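Local structure of bacteriorhodopsin (Nanosalina sp., 6EYU) at the [(2~{S})-2,3-bis(oxidanyl)propyl] (~{E})-undec-2-enoate site and the interface of chains A and B. The protein pumps protons inward across the membrane as a retinal-binding, light-driven xenorhodopsin of the microbial rhodopsin family. Numbering follows the deposited sequence. Chains: chain A/B, Bacteriorhodopsin.

Contact 1: the [(2~{S})-2,3-bis(oxidanyl)propyl] (~{E})-undec-2-enoate site. Residues chain A 195-196, 200, 204, 207. With MUN ([(2~{S})-2,3-bis(oxidanyl)propyl] (~{E})-undec-2-enoate), chain C.
At its glycerol end, the monoacylglycerol MUN lies against the loop that leads into helix 198-230. The branch methyl of A:Ile195 is anti to the backbone N, while CG1 stands anti to the carbonyl carbon (chi1 -75°). This places A:Ile195 CG2 3.7 Å from the glycerol carbon MUN CAI. Next along the lipid, methyl CD2 of A:Leu196 touches both the secondary hydroxyl MUN OAJ, 3.6 Å away, and the ester oxygen MUN OAB. The head group is therefore faced partly by hydrocarbon, and no hydrogen bond joins it to the protein here. A:Gln200 buries the most surface of the residues lining the site. With CG anti to the carbonyl carbon and the chain extended beyond it (chi2 164°), its amide tip reaches the head group, where A:Gln200 NE2 stands 3.6 Å from the ester carbonyl oxygen MUN OAD and equally near MUN OAJ, as polar neighbours rather than bonded partners. An alanine here would remove the amide tip, and the ester and hydroxyl of the head group would probably be held less closely. Farther down, the acyl chain passes the backbone of A:Ala204, with A:Ala204 CA 4.0 Å from MUN CAM. One turn on, the CG1 methyl of A:Val207 takes the crowded position between backbone N and carbonyl carbon (chi1 68°). There A:Val207 CG1 packs 3.6 Å from MUN CAO. This lipid-facing patch at the start of helix 198-230 holds a lipid that may well come from crystallisation, and it probably marks where membrane lipid coats the pump.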
loop_
_atom_site.group_PDB
_atom_site.type_symbol
_atom_site.label_atom_id
_atom_site.label_comp_id
_atom_site.label_asym_id
_atom_site.label_seq_id
_atom_site.Cartn_x
_atom_site.Cartn_y
_atom_site.Cartn_z
ATOM N N ILE A 195 22.567 -7.768 24.217
ATOM C CA ILE A 195 23.519 -8.865 24.075
ATOM C C ILE A 195 24.374 -8.691 22.824
ATOM O O ILE A 195 25.589 -8.886 22.861
ATOM C CB ILE A 195 22.801 -10.226 24.001
ATOM C CG1 ILE A 195 22.307 -10.641 25.388
ATOM C CG2 ILE A 195 23.735 -11.286 23.439
ATOM C CD1 ILE A 195 21.304 -11.772 25.362
ATOM N N LEU A 196 23.726 -8.385 21.704
ATOM C CA LEU A 196 24.442 -8.041 20.479
ATOM C C LEU A 196 24.786 -6.555 20.458
ATOM O O LEU A 196 23.965 -5.713 20.819
ATOM C CB LEU A 196 23.601 -8.392 19.249
ATOM C CG LEU A 196 22.863 -9.732 19.289
ATOM C CD1 LEU A 196 22.109 -9.958 17.988
ATOM C CD2 LEU A 196 23.830 -10.875 19.556
ATOM N N GLN A 200 26.951 -6.949 15.079
ATOM C CA GLN A 200 26.441 -8.310 15.195
ATOM C C GLN A 200 24.967 -8.363 14.808
ATOM O O GLN A 200 24.550 -9.223 14.033
ATOM C CB GLN A 200 26.621 -8.823 16.625
ATOM C CG GLN A 200 28.056 -9.172 16.980
ATOM C CD GLN A 200 28.272 -9.306 18.474
ATOM O OE1 GLN A 200 27.738 -8.523 19.261
ATOM N NE2 GLN A 200 29.118 -10.251 18.866
ATOM N N ALA A 204 23.538 -10.395 11.588
ATOM C CA ALA A 204 22.456 -11.357 11.758
ATOM C C ALA A 204 21.295 -11.024 10.826
ATOM O O ALA A 204 20.673 -11.917 10.250
ATOM C CB ALA A 204 21.984 -11.371 13.203
ATOM N N VAL A 207 22.396 -12.138 7.307
ATOM C CA VAL A 207 22.549 -13.560 7.028
ATOM C C VAL A 207 21.206 -14.280 7.098
ATOM O O VAL A 207 20.948 -15.200 6.322
ATOM C CB VAL A 207 23.525 -14.227 8.015
ATOM C CG1 VAL A 207 22.934 -14.249 9.416
ATOM C CG2 VAL A 207 23.866 -15.635 7.550
HETATM C CAR MUN C . 21.988 -19.405 10.235
HETATM C CAQ MUN C . 23.284 -18.918 10.885
HETATM C CAP MUN C . 22.991 -17.704 11.768
HETATM C CAO MUN C . 24.158 -16.720 11.665
HETATM C CAN MUN C . 24.093 -15.716 12.816
HETATM C CAM MUN C . 24.922 -14.483 12.448
HETATM C CAK MUN C . 26.075 -14.321 13.441
HETATM C CAH MUN C . 25.822 -13.081 14.302
HETATM C CAF MUN C . 26.710 -13.115 15.550
HETATM C CAC MUN C . 26.021 -13.564 16.851
HETATM C CAA MUN C . 26.848 -13.562 18.149
HETATM O OAD MUN C . 28.076 -13.637 18.104
HETATM O OAB MUN C . 26.125 -13.695 19.295
HETATM C CAE MUN C . 26.937 -14.319 20.296
HETATM C CAG MUN C . 27.217 -13.326 21.426
HETATM O OAJ MUN C . 26.874 -12.005 20.997
HETATM C CAI MUN C . 26.379 -13.697 22.651
HETATM O OAL MUN C . 27.201 -13.656 23.821
#

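Contact 2: the interface of chains A and B. Residues chain A 100, 102-103, 105-106; chain B 42-43, 46, 50.
In this microbial rhodopsin, a member of the bacteriorhodopsin-like family of retinal-binding helical membrane proteins, the start of helix 101-124 in one protomer meets helix 42-59 of its neighbour. No polar pair across this boundary comes within bonding reach. A:Asp102, in the first turn, buries the most surface in the patch. Its CG occupies the crowded position between backbone N and carbonyl carbon (chi1 47°), and its side chain crosses that of B:Lys43 at about a right angle, with A:Asp102 CB 3.8 Å from B:Lys43 CB. Carboxylate oxygen OD2 of A:Asp102 forms a salt bridge with NH1 of A:Arg100 in its own chain, modelled very short at 2.4 Å. The same A:Asp102 OD2 also faces the backbone N of B:Lys43 at 3.8 Å, too far for a hydrogen bond, near the start of helix 42-59, which may favour its negative charge. The ammonium NZ of B:Lys43 remains 6.1 Å from A:Asp102 OD2, so any attraction between the two charges would be long-range. Bent at chi2 and chi3, A:Arg100 brings its guanidinium to the same region: CB of B:Gln42 lies at the edge of that group, in its plane, 3.9 Å from A:Arg100 NH1, while CG of A:Leu103 lies over one face, toward its rim. B:Ile46 fills the middle of the patch with both branches. CG1 is anti to the carbonyl carbon (chi1 -81°), carrying B:Ile46 CD1 to within 3.8 Å of the backbone O of A:Asp102, while B:Ile46 CG2 packs against the methyl A:Ala106 CB at 3.9 Å. That small alanine is touched on its backbone side as well, since ring atoms CE2 and CZ of B:Phe50 reach it, CZ lying 3.5 Å from the carbonyl O of A:Ala106.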
loop_
_atom_site.group_PDB
_atom_site.type_symbol
_atom_site.label_atom_id
_atom_site.label_comp_id
_atom_site.label_asym_id
_atom_site.label_seq_id
_atom_site.Cartn_x
_atom_site.Cartn_y
_atom_site.Cartn_z
ATOM N N ARG A 100 -8.476 -20.068 -0.841
ATOM C CA ARG A 100 -9.071 -19.206 0.173
ATOM C C ARG A 100 -8.294 -17.901 0.298
ATOM O O ARG A 100 -7.413 -17.769 1.148
ATOM C CB ARG A 100 -9.112 -19.923 1.522
ATOM C CG ARG A 100 -10.221 -20.956 1.630
ATOM C CD ARG A 100 -11.432 -20.395 2.359
ATOM N NE ARG A 100 -11.375 -20.665 3.792
ATOM C CZ ARG A 100 -11.855 -19.849 4.725
ATOM N NH1 ARG A 100 -12.511 -18.751 4.375
ATOM N NH2 ARG A 100 -11.721 -20.157 6.007
ATOM N N ASP A 102 -8.998 -15.121 1.416
ATOM C CA ASP A 102 -9.181 -14.381 2.659
ATOM C C ASP A 102 -8.121 -14.772 3.683
ATOM O O ASP A 102 -7.592 -13.918 4.397
ATOM C CB ASP A 102 -10.579 -14.627 3.233
ATOM C CG ASP A 102 -10.957 -16.095 3.243
ATOM O OD1 ASP A 102 -10.374 -16.865 2.451
ATOM O OD2 ASP A 102 -11.915 -16.456 3.958
ATOM N N LEU A 103 -7.730 -16.041 3.667
ATOM C CA LEU A 103 -6.588 -16.500 4.451
ATOM C C LEU A 103 -5.291 -15.903 3.915
ATOM O O LEU A 103 -4.401 -15.538 4.684
ATOM C CB LEU A 103 -6.508 -18.028 4.427
ATOM C CG LEU A 103 -7.735 -18.750 4.988
ATOM C CD1 LEU A 103 -7.517 -20.255 4.995
ATOM C CD2 LEU A 103 -8.058 -18.244 6.385
ATOM N N GLY A 105 -5.160 -12.987 2.427
ATOM C CA GLY A 105 -5.258 -11.626 2.941
ATOM C C GLY A 105 -4.901 -11.544 4.412
ATOM O O GLY A 105 -4.162 -10.652 4.831
ATOM N N ALA A 106 -5.442 -12.467 5.201
ATOM C CA ALA A 106 -5.135 -12.530 6.625
ATOM C C ALA A 106 -3.647 -12.784 6.843
ATOM O O ALA A 106 -3.011 -12.130 7.669
ATOM C CB ALA A 106 -5.960 -13.620 7.292
ATOM N N GLN B 42 -15.753 -16.309 7.060
ATOM C CA GLN B 42 -14.590 -15.984 7.877
ATOM C C GLN B 42 -13.977 -14.656 7.445
ATOM O O GLN B 42 -13.409 -13.931 8.260
ATOM C CB GLN B 42 -13.546 -17.098 7.772
ATOM C CG GLN B 42 -12.387 -16.955 8.745
ATOM C CD GLN B 42 -12.834 -16.981 10.194
ATOM O OE1 GLN B 42 -12.568 -16.051 10.954
ATOM N NE2 GLN B 42 -13.502 -18.060 10.588
ATOM N N LYS B 43 -14.125 -14.328 6.166
ATOM C CA LYS B 43 -13.501 -13.132 5.609
ATOM C C LYS B 43 -13.922 -11.891 6.390
ATOM O O LYS B 43 -13.133 -10.962 6.566
ATOM C CB LYS B 43 -13.876 -12.971 4.133
ATOM C CG LYS B 43 -15.316 -12.546 3.897
ATOM C CD LYS B 43 -15.583 -12.290 2.421
ATOM C CE LYS B 43 -16.629 -13.244 1.870
ATOM N NZ LYS B 43 -16.228 -13.817 0.556
ATOM N N ILE B 46 -12.121 -11.478 9.628
ATOM C CA ILE B 46 -10.723 -11.154 9.373
ATOM C C ILE B 46 -10.558 -9.661 9.109
ATOM O O ILE B 46 -9.625 -9.034 9.610
ATOM C CB ILE B 46 -10.184 -11.936 8.161
ATOM C CG1 ILE B 46 -9.807 -13.360 8.577
ATOM C CG2 ILE B 46 -8.982 -11.223 7.561
ATOM C CD1 ILE B 46 -9.857 -14.359 7.442
ATOM N N PHE B 50 -8.573 -6.793 11.645
ATOM C CA PHE B 50 -7.483 -5.897 11.276
ATOM C C PHE B 50 -7.882 -4.440 11.485
ATOM O O PHE B 50 -7.069 -3.622 11.917
ATOM C CB PHE B 50 -7.078 -6.120 9.818
ATOM C CG PHE B 50 -6.142 -7.277 9.621
ATOM C CD1 PHE B 50 -4.874 -7.261 10.178
ATOM C CD2 PHE B 50 -6.572 -8.429 8.984
ATOM C CE1 PHE B 50 -4.027 -8.345 10.042
ATOM C CE2 PHE B 50 -5.725 -9.509 8.829
ATOM C CZ PHE B 50 -4.455 -9.472 9.369
#

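About 35 Å separates the C-alpha centres of contact 1 and contact 2, which share no residue and no helix. Contact 1 belongs to helix 198-230 and the loop leading into it, whereas contact 2 joins the beginning of helix 101-124 in one copy to helix 42-59 in another. Contact 1 holds a lipid-like molecule; contact 2 meets a neighbouring protomer, although several of its residues also lie beside MUN molecules, so lipid probably borders this interface too. The deposited assembly holds three copies, so contact 2 may form part of a trimer, although the structure alone does not show that this form exists in the membrane.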